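Local coordinates for protein endo-1,3-beta-glucanase (Streptomyces sioyaensis, PDB 3DGT) that hydrolyses internal 1,3-beta-glycosidic bonds of beta-glucans, this chain being the glycosyl hydrolase family 16 catalytic domain of a longer enzyme, at residues T36-G41 / A128-N133; W45-V50 / G118-F123; S202-R207 / A226-A231. One frame throughout, in Å; residues are numbered along the deposited sequence.

The three contacts lie on the beta-sandwich of a family 16 catalytic domain. Contacts 1 and 2 have centres 16 Å apart and touch directly, with Trp45 of contact 2 packed against residues 37-38. Both bring the loop between strands 30-32 and 52-53 against residues around strand 119-127: contact 2 meets the strand itself, contact 1 the turn after it, so contact 2 is nested inside the loop that contact 1 closes. Contact 3 comes later in the chain, its centre 23 Å from contact 1 and 26 Å from contact 2. About 6 Å from contact 1 at the nearest atoms and not touching it, it places helix 225-232 on strand 205-210.

Contact 1. Residues T36-G41 / A128-N133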
loop_
_atom_site.group_PDB
_atom_site.type_symbol
_atom_site.label_atom_id
_atom_site.label_comp_id
_atom_site.label_asym_id
_atom_site.label_seq_id
_atom_site.Cartn_x
_atom_site.Cartn_y
_atom_site.Cartn_z
ATOM N N THR A 36 9.963 -12.881 7.905
ATOM C CA THR A 36 10.447 -11.565 8.282
ATOM C C THR A 36 11.199 -10.860 7.153
ATOM O O THR A 36 11.754 -9.781 7.366
ATOM C CB THR A 36 11.373 -11.656 9.517
ATOM O OG1 THR A 36 12.479 -12.509 9.202
ATOM C CG2 THR A 36 10.624 -12.228 10.744
ATOM N N SER A 37 11.224 -11.459 5.963
ATOM C CA SER A 37 11.879 -10.837 4.813
ATOM C C SER A 37 11.514 -11.551 3.527
ATOM O O SER A 37 11.049 -12.693 3.544
ATOM C CB SER A 37 13.397 -10.884 4.976
ATOM O OG SER A 37 13.888 -12.210 4.792
ATOM N N TYR A 38 11.761 -10.877 2.406
ATOM C CA TYR A 38 11.791 -11.566 1.133
ATOM C C TYR A 38 12.898 -12.611 1.190
ATOM O O TYR A 38 13.825 -12.473 1.995
ATOM C CB TYR A 38 12.109 -10.591 0.013
ATOM C CG TYR A 38 10.985 -9.653 -0.346
ATOM C CD1 TYR A 38 9.859 -10.114 -1.017
ATOM C CD2 TYR A 38 11.065 -8.289 -0.040
ATOM C CE1 TYR A 38 8.831 -9.249 -1.352
ATOM C CE2 TYR A 38 10.041 -7.421 -0.366
ATOM C CZ TYR A 38 8.937 -7.903 -1.039
ATOM O OH TYR A 38 7.921 -7.043 -1.374
ATOM N N PRO A 39 12.823 -13.643 0.333
ATOM C CA PRO A 39 13.896 -14.631 0.280
ATOM C C PRO A 39 15.139 -13.973 -0.303
ATOM O O PRO A 39 15.222 -13.770 -1.507
ATOM C CB PRO A 39 13.344 -15.703 -0.663
ATOM C CG PRO A 39 12.320 -15.016 -1.480
ATOM C CD PRO A 39 11.735 -13.950 -0.620
ATOM N N GLY A 40 16.077 -13.597 0.560
ATOM C CA GLY A 40 17.265 -12.876 0.115
ATOM C C GLY A 40 17.075 -11.368 0.122
ATOM O O GLY A 40 17.868 -10.640 -0.486
ATOM N N GLY A 41 16.027 -10.893 0.801
ATOM C CA GLY A 41 15.806 -9.453 0.964
ATOM C C GLY A 41 16.281 -8.918 2.309
ATOM O O GLY A 41 16.809 -9.674 3.134
ATOM N N ALA A 128 8.350 -3.202 -10.914
ATOM C CA ALA A 128 8.514 -4.614 -11.273
ATOM C C ALA A 128 9.948 -5.164 -11.114
ATOM O O ALA A 128 10.104 -6.299 -10.646
ATOM C CB ALA A 128 7.985 -4.870 -12.684
ATOM N N PRO A 129 10.990 -4.393 -11.510
ATOM C CA PRO A 129 12.344 -4.951 -11.330
ATOM C C PRO A 129 12.753 -5.286 -9.901
ATOM O O PRO A 129 13.760 -5.975 -9.715
ATOM C CB PRO A 129 13.259 -3.870 -11.930
ATOM C CG PRO A 129 12.360 -3.167 -12.940
ATOM C CD PRO A 129 11.036 -3.099 -12.219
ATOM N N PHE A 130 12.000 -4.823 -8.901
ATOM C CA PHE A 130 12.290 -5.195 -7.513
ATOM C C PHE A 130 12.053 -6.687 -7.275
ATOM O O PHE A 130 12.784 -7.328 -6.503
ATOM C CB PHE A 130 11.431 -4.360 -6.555
ATOM C CG PHE A 130 11.742 -4.574 -5.092
ATOM C CD1 PHE A 130 11.091 -5.559 -4.354
ATOM C CD2 PHE A 130 12.663 -3.762 -4.444
ATOM C CE1 PHE A 130 11.371 -5.743 -2.998
ATOM C CE2 PHE A 130 12.944 -3.939 -3.082
ATOM C CZ PHE A 130 12.289 -4.926 -2.361
ATOM N N ARG A 131 11.035 -7.245 -7.919
ATOM C CA ARG A 131 10.686 -8.640 -7.666
ATOM C C ARG A 131 11.798 -9.569 -8.132
ATOM O O ARG A 131 12.254 -9.484 -9.273
ATOM C CB ARG A 131 9.368 -9.007 -8.346
ATOM C CG ARG A 131 8.949 -10.461 -8.129
ATOM C CD ARG A 131 7.494 -10.690 -8.492
ATOM N NE ARG A 131 6.582 -10.067 -7.542
ATOM C CZ ARG A 131 5.256 -10.064 -7.668
ATOM N NH1 ARG A 131 4.671 -10.639 -8.710
ATOM N NH2 ARG A 131 4.524 -9.472 -6.744
ATOM N N GLY A 132 12.235 -10.449 -7.236
ATOM C CA GLY A 132 13.341 -11.350 -7.549
ATOM C C GLY A 132 14.700 -10.683 -7.518
ATOM O O GLY A 132 15.688 -11.254 -7.967
ATOM N N ASN A 133 14.745 -9.463 -6.994
ATOM C CA ASN A 133 15.980 -8.687 -6.908
ATOM C C ASN A 133 16.117 -8.182 -5.471
ATOM O O ASN A 133 17.037 -8.571 -4.743
ATOM C CB ASN A 133 15.912 -7.540 -7.923
ATOM C CG ASN A 133 17.144 -6.645 -7.911
ATOM O OD1 ASN A 133 17.567 -6.148 -6.864
ATOM N ND2 ASN A 133 17.704 -6.407 -9.097
#
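Tyr38 and Phe130 meet as an offset edge-to-face pair, and these two rings carry the tight part of the contact. Their centroids lie 5.4 Å apart with the planes at 66°. Phe130 presents its edge, so that Phe130 CE1 comes to 3.4 Å from Tyr38 CE2 and the latter carbon lies in the plane of the phenylalanine ring. The same Phe130 CE1 is 3.8 Å from Tyr38 CZ, whereas Phe130 CZ comes no nearer than 3.9 Å, to Tyr38 CE2. A chi1 of -175° swings the Phe130 ring across to the tyrosine although its CB does not point there.

In the beta-sandwich of family 16, this pair joins the long loop after strand 30-32 to the 3-10 turn 128-130 that follows strand 119-127. Strand 80-87 holds the polar end of the tyrosine, whose OH hydrogen-bonds Glu86 and Arg84; Glu86 also takes a salt bridge from Arg131. Tyr134 stacks on the Tyr38 ring, and Trp45 meets it edge-to-face.

The other side is looser and exposed. There Pro39 and Gly40 occupy the corners of a type II turn closed by Gly41 N to Tyr38 O at 3.0 Å. A second donor, Ser37 OG, reaches Tyr38 O at 2.8 Å from the opposite face of the carbonyl plane. Gly40 has phi 90°, where a side chain would jam against the preceding carbonyl oxygen.

Contact 2. Residues W45-V50 / G118-F123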
loop_
_atom_site.group_PDB
_atom_site.type_symbol
_atom_site.label_atom_id
_atom_site.label_comp_id
_atom_site.label_asym_id
_atom_site.label_seq_id
_atom_site.Cartn_x
_atom_site.Cartn_y
_atom_site.Cartn_z
ATOM N N TRP A 45 11.804 -6.869 6.787
ATOM C CA TRP A 45 11.092 -6.140 5.727
ATOM C C TRP A 45 11.653 -4.743 5.497
ATOM O O TRP A 45 10.978 -3.860 4.964
ATOM C CB TRP A 45 9.578 -6.115 5.996
ATOM C CG TRP A 45 9.012 -7.511 6.014
ATOM C CD1 TRP A 45 8.614 -8.222 7.108
ATOM C CD2 TRP A 45 8.825 -8.369 4.880
ATOM N NE1 TRP A 45 8.189 -9.475 6.728
ATOM C CE2 TRP A 45 8.311 -9.594 5.366
ATOM C CE3 TRP A 45 9.046 -8.220 3.501
ATOM C CZ2 TRP A 45 7.985 -10.659 4.520
ATOM C CZ3 TRP A 45 8.746 -9.285 2.659
ATOM C CH2 TRP A 45 8.225 -10.498 3.179
ATOM N N GLY A 46 12.907 -4.556 5.903
ATOM C CA GLY A 46 13.606 -3.288 5.727
ATOM C C GLY A 46 13.221 -2.155 6.649
ATOM O O GLY A 46 13.753 -1.051 6.510
ATOM N N THR A 47 12.319 -2.401 7.601
ATOM C CA THR A 47 11.742 -1.316 8.407
ATOM C C THR A 47 11.933 -1.471 9.911
ATOM O O THR A 47 11.544 -0.591 10.676
ATOM C CB THR A 47 10.225 -1.248 8.233
ATOM O OG1 THR A 47 9.661 -2.453 8.760
ATOM C CG2 THR A 47 9.828 -1.095 6.781
ATOM N N GLY A 48 12.459 -2.618 10.334
ATOM C CA GLY A 48 12.533 -2.941 11.763
ATOM C C GLY A 48 11.232 -3.455 12.358
ATOM O O GLY A 48 11.160 -3.699 13.571
ATOM N N GLU A 49 10.203 -3.629 11.528
ATOM C CA GLU A 49 8.934 -4.166 12.015
ATOM C C GLU A 49 9.126 -5.558 12.612
ATOM O O GLU A 49 10.042 -6.300 12.223
ATOM C CB GLU A 49 7.879 -4.189 10.910
ATOM C CG GLU A 49 8.182 -5.112 9.742
ATOM C CD GLU A 49 7.351 -4.768 8.527
ATOM O OE1 GLU A 49 7.530 -3.662 7.991
ATOM O OE2 GLU A 49 6.512 -5.600 8.103
ATOM N N VAL A 50 8.265 -5.905 13.567
ATOM C CA VAL A 50 8.528 -7.067 14.426
ATOM C C VAL A 50 7.711 -8.333 14.139
ATOM O O VAL A 50 7.965 -9.383 14.723
ATOM C CB VAL A 50 8.394 -6.715 15.928
ATOM C CG1 VAL A 50 9.333 -5.559 16.302
ATOM C CG2 VAL A 50 6.946 -6.385 16.287
ATOM N N GLY A 118 1.893 0.933 17.014
ATOM C CA GLY A 118 2.606 -0.015 16.162
ATOM C C GLY A 118 1.885 -0.421 14.885
ATOM O O GLY A 118 2.522 -0.897 13.950
ATOM N N TYR A 119 0.567 -0.234 14.834
ATOM C CA TYR A 119 -0.214 -0.617 13.649
ATOM C C TYR A 119 0.201 0.212 12.441
ATOM O O TYR A 119 0.100 1.441 12.465
ATOM C CB TYR A 119 -1.714 -0.418 13.880
ATOM C CG TYR A 119 -2.444 -1.617 14.443
ATOM C CD1 TYR A 119 -2.438 -1.892 15.811
ATOM C CD2 TYR A 119 -3.193 -2.442 13.609
ATOM C CE1 TYR A 119 -3.136 -2.992 16.326
ATOM C CE2 TYR A 119 -3.897 -3.535 14.110
ATOM C CZ TYR A 119 -3.855 -3.803 15.459
ATOM O OH TYR A 119 -4.551 -4.881 15.949
ATOM N N TRP A 120 0.640 -0.468 11.388
ATOM C CA TRP A 120 1.096 0.200 10.169
ATOM C C TRP A 120 0.482 -0.437 8.916
ATOM O O TRP A 120 1.137 -1.194 8.215
ATOM C CB TRP A 120 2.631 0.167 10.137
ATOM C CG TRP A 120 3.342 0.844 8.982
ATOM C CD1 TRP A 120 2.794 1.604 7.976
ATOM C CD2 TRP A 120 4.755 0.871 8.776
ATOM N NE1 TRP A 120 3.790 2.063 7.137
ATOM C CE2 TRP A 120 5.001 1.624 7.608
ATOM C CE3 TRP A 120 5.842 0.298 9.448
ATOM C CZ2 TRP A 120 6.291 1.844 7.122
ATOM C CZ3 TRP A 120 7.116 0.513 8.962
ATOM C CH2 TRP A 120 7.334 1.279 7.811
ATOM N N PRO A 121 -0.793 -0.126 8.637
ATOM C CA PRO A 121 -1.413 -0.589 7.399
ATOM C C PRO A 121 -0.843 0.137 6.182
ATOM O O PRO A 121 -0.409 1.296 6.280
ATOM C CB PRO A 121 -2.887 -0.219 7.592
ATOM C CG PRO A 121 -2.836 1.000 8.471
ATOM C CD PRO A 121 -1.720 0.696 9.440
ATOM N N ALA A 122 -0.852 -0.537 5.042
ATOM C CA ALA A 122 -0.330 0.054 3.808
ATOM C C ALA A 122 -0.955 -0.571 2.571
ATOM O O ALA A 122 -1.286 -1.766 2.545
ATOM C CB ALA A 122 1.187 -0.043 3.751
ATOM N N PHE A 123 -1.109 0.267 1.549
ATOM C CA PHE A 123 -1.566 -0.130 0.217
ATOM C C PHE A 123 -0.655 0.619 -0.725
ATOM O O PHE A 123 -0.639 1.843 -0.751
ATOM C CB PHE A 123 -3.029 0.295 0.031
ATOM C CG PHE A 123 -3.485 0.396 -1.407
ATOM C CD1 PHE A 123 -3.334 -0.668 -2.292
ATOM C CD2 PHE A 123 -4.126 1.545 -1.853
ATOM C CE1 PHE A 123 -3.779 -0.574 -3.610
ATOM C CE2 PHE A 123 -4.584 1.644 -3.165
ATOM C CZ PHE A 123 -4.406 0.589 -4.043
#
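Thr47 and Trp120 make the main contact between loop 45-50 and strand 119-127 of the family 16 beta-sandwich, the two side chains coming from opposite directions. Two carbons of the indole's six-membered ring do the touching: Thr47 CG2 lies 3.6 Å from Trp120 CH2, and Thr47 CB is equally near Trp120 CZ3. The methyl approaches the ring obliquely. Trp120 holds CG anti to its backbone N (chi1 -178°), which extends the indole from the strand toward the loop. Glu49 adds a looser approach, its OE1 4.3 Å from Trp120 CZ3.

The next shell fixes the threonine. Its hydroxyl occupies the place between backbone N and carbonyl carbon (chi1 65°), close enough to the following backbone to accept from Glu49 N at 3.1 Å, with an angle of 153° at the hydrogen; this is an ST turn. That rotation leaves CG2 beside the backbone N, where it faces the indole.

Farther out, Trp120 NE1 donates to Glu147, a residue of the Glu-Leu-Asp-Ile-Met-Glu sequence signature of family 16, and Phe248 meets the indole edge-to-face. The nitrogen side of the tryptophan is thus tied to the neighbouring strand 146-147 while CZ3 and CH2 of its six-membered ring pack on the loop. Strand 236-244 backs the loop too: Glu49 packs on Ala243, and the backbones of Val50 and Met244 are hydrogen-bonded.

The same threonine hydroxyl donates in turn to the carboxylate of its own turn, Thr47 OG1 lying 2.6 Å from Glu49 OE1 on that oxygen's anti lone pair.

Contact 3. Residues S202-R207 / A226-A231; sequences SPEAIR and ATWTNA. Unlike the reference sequence in segment 226-231: Ala226 (reference Val).
Glu204 is the first residue of 202-207 to meet Trp228, just beyond the cis peptide bond that precedes Pro203. In the family 16 beta-sandwich a short helix, 225-232, reached from strand 213-219, here lies against strand 205-210, joined to it through this one tryptophan. The CB of Glu204 points toward the helix, and the chain runs extended beyond CG to a hydrogen bond: Trp228 NE1 donates to Glu204 OE1 at 2.8 Å, nearly straight, with 167° at the hydrogen. The oxygen lies in the plane of the indole, whereas the nitrogen reaches the carboxylate on its anti side, 20° out of its plane. Nearer the backbone, Glu204 CB also packs on the indole, 3.8 Å from Trp228 CZ2.

Ala205 turns its methyl the other way as the strand begins. Alternation then brings Ile206 back toward the helix, and its end, CD1, lies 3.8 Å from Trp228 CH2, approaching the ring obliquely. Arg207 forms salt bridges with Glu196 and Asp198.

The tryptophan reaches across from the helix with a chi1 of -178°, carrying the indole to the side of strand 205-210 from which Ile206 projects; Met159 and Met223 pack on it as well. An alanine here would remove the indole, and Glu204 OE1 would probably lose its N-H donor while a gap opened beside Ile206.

Since Glu204 OE2 forms a salt bridge with Arg199, the two oxygens have separate partners, a charged one and a neutral one, which is likely to favour the ionised carboxylate and restrict its rotation.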
loop_
_atom_site.group_PDB
_atom_site.type_symbol
_atom_site.label_atom_id
_atom_site.label_comp_id
_atom_site.label_asym_id
_atom_site.label_seq_id
_atom_site.Cartn_x
_atom_site.Cartn_y
_atom_site.Cartn_z
ATOM N N SER A 202 3.167 16.855 -20.297
ATOM C CA SER A 202 4.554 17.090 -19.932
ATOM C C SER A 202 4.611 18.319 -19.027
ATOM O O SER A 202 4.149 19.392 -19.420
ATOM C CB SER A 202 5.421 17.305 -21.175
ATOM O OG SER A 202 6.759 17.599 -20.800
ATOM N N PRO A 203 5.168 18.180 -17.809
ATOM C CA PRO A 203 5.781 16.967 -17.264
ATOM C C PRO A 203 4.744 15.933 -16.829
ATOM O O PRO A 203 3.629 16.287 -16.422
ATOM C CB PRO A 203 6.560 17.487 -16.053
ATOM C CG PRO A 203 5.758 18.659 -15.576
ATOM C CD PRO A 203 5.209 19.298 -16.843
ATOM N N GLU A 204 5.129 14.664 -16.913
ATOM C CA GLU A 204 4.287 13.572 -16.430
ATOM C C GLU A 204 4.021 13.773 -14.947
ATOM O O GLU A 204 4.836 14.365 -14.239
ATOM C CB GLU A 204 4.956 12.220 -16.687
ATOM C CG GLU A 204 4.986 11.829 -18.159
ATOM C CD GLU A 204 5.492 10.412 -18.386
ATOM O OE1 GLU A 204 6.192 9.872 -17.507
ATOM O OE2 GLU A 204 5.208 9.837 -19.460
ATOM N N ALA A 205 2.869 13.300 -14.490
ATOM C CA ALA A 205 2.474 13.517 -13.101
ATOM C C ALA A 205 1.854 12.287 -12.486
ATOM O O ALA A 205 1.237 11.469 -13.170
ATOM C CB ALA A 205 1.506 14.688 -13.000
ATOM N N ILE A 206 2.033 12.178 -11.179
ATOM C CA ILE A 206 1.364 11.164 -10.376
ATOM C C ILE A 206 0.574 11.906 -9.290
ATOM O O ILE A 206 1.121 12.774 -8.598
ATOM C CB ILE A 206 2.379 10.139 -9.819
ATOM C CG1 ILE A 206 2.900 9.285 -10.991
ATOM C CG2 ILE A 206 1.750 9.280 -8.697
ATOM C CD1 ILE A 206 4.105 8.403 -10.671
ATOM N N ARG A 207 -0.724 11.616 -9.182
ATOM C CA ARG A 207 -1.568 12.291 -8.195
ATOM C C ARG A 207 -2.188 11.293 -7.246
ATOM O O ARG A 207 -2.774 10.301 -7.680
ATOM C CB ARG A 207 -2.665 13.163 -8.837
ATOM C CG ARG A 207 -3.518 12.515 -9.910
ATOM C CD ARG A 207 -4.282 13.559 -10.734
ATOM N NE ARG A 207 -3.375 14.557 -11.289
ATOM C CZ ARG A 207 -3.003 14.641 -12.567
ATOM N NH1 ARG A 207 -3.484 13.811 -13.481
ATOM N NH2 ARG A 207 -2.148 15.579 -12.927
ATOM N N ALA A 226 16.869 10.402 -15.861
ATOM C CA ALA A 226 17.263 9.043 -15.474
ATOM C C ALA A 226 16.531 8.563 -14.220
ATOM O O ALA A 226 16.067 7.419 -14.172
ATOM C CB ALA A 226 18.779 8.944 -15.293
ATOM N N THR A 227 16.428 9.426 -13.213
ATOM C CA THR A 227 15.747 9.081 -11.960
ATOM C C THR A 227 14.266 8.754 -12.211
ATOM O O THR A 227 13.736 7.761 -11.690
ATOM C CB THR A 227 15.918 10.201 -10.915
ATOM O OG1 THR A 227 17.313 10.355 -10.621
ATOM C CG2 THR A 227 15.197 9.870 -9.616
ATOM N N TRP A 228 13.608 9.563 -13.040
ATOM C CA TRP A 228 12.194 9.342 -13.362
ATOM C C TRP A 228 12.007 8.056 -14.154
ATOM O O TRP A 228 11.092 7.283 -13.878
ATOM C CB TRP A 228 11.613 10.553 -14.103
ATOM C CG TRP A 228 10.135 10.442 -14.435
ATOM C CD1 TRP A 228 9.590 10.180 -15.660
ATOM C CD2 TRP A 228 9.026 10.588 -13.529
ATOM N NE1 TRP A 228 8.217 10.159 -15.580
ATOM C CE2 TRP A 228 7.844 10.408 -14.283
ATOM C CE3 TRP A 228 8.919 10.866 -12.158
ATOM C CZ2 TRP A 228 6.565 10.487 -13.705
ATOM C CZ3 TRP A 228 7.644 10.952 -11.587
ATOM C CH2 TRP A 228 6.490 10.765 -12.363
ATOM N N THR A 229 12.885 7.839 -15.127
ATOM C CA THR A 229 12.901 6.628 -15.954
ATOM C C THR A 229 13.071 5.379 -15.089
ATOM O O THR A 229 12.338 4.398 -15.241
ATOM C CB THR A 229 14.056 6.706 -17.002
ATOM O OG1 THR A 229 13.836 7.821 -17.873
ATOM C CG2 THR A 229 14.156 5.427 -17.820
ATOM N N ASN A 230 14.061 5.413 -14.202
ATOM C CA ASN A 230 14.343 4.285 -13.323
ATOM C C ASN A 230 13.153 3.981 -12.421
ATOM O O ASN A 230 12.860 2.818 -12.142
ATOM C CB ASN A 230 15.587 4.564 -12.476
ATOM C CG ASN A 230 16.864 4.574 -13.295
ATOM O OD1 ASN A 230 16.897 4.082 -14.421
ATOM N ND2 ASN A 230 17.920 5.148 -12.735
ATOM N N ALA A 231 12.479 5.039 -11.975
ATOM C CA ALA A 231 11.373 4.899 -11.042
ATOM C C ALA A 231 10.056 4.526 -11.706
ATOM O O ALA A 231 9.195 3.945 -11.045
ATOM C CB ALA A 231 11.205 6.166 -10.205
#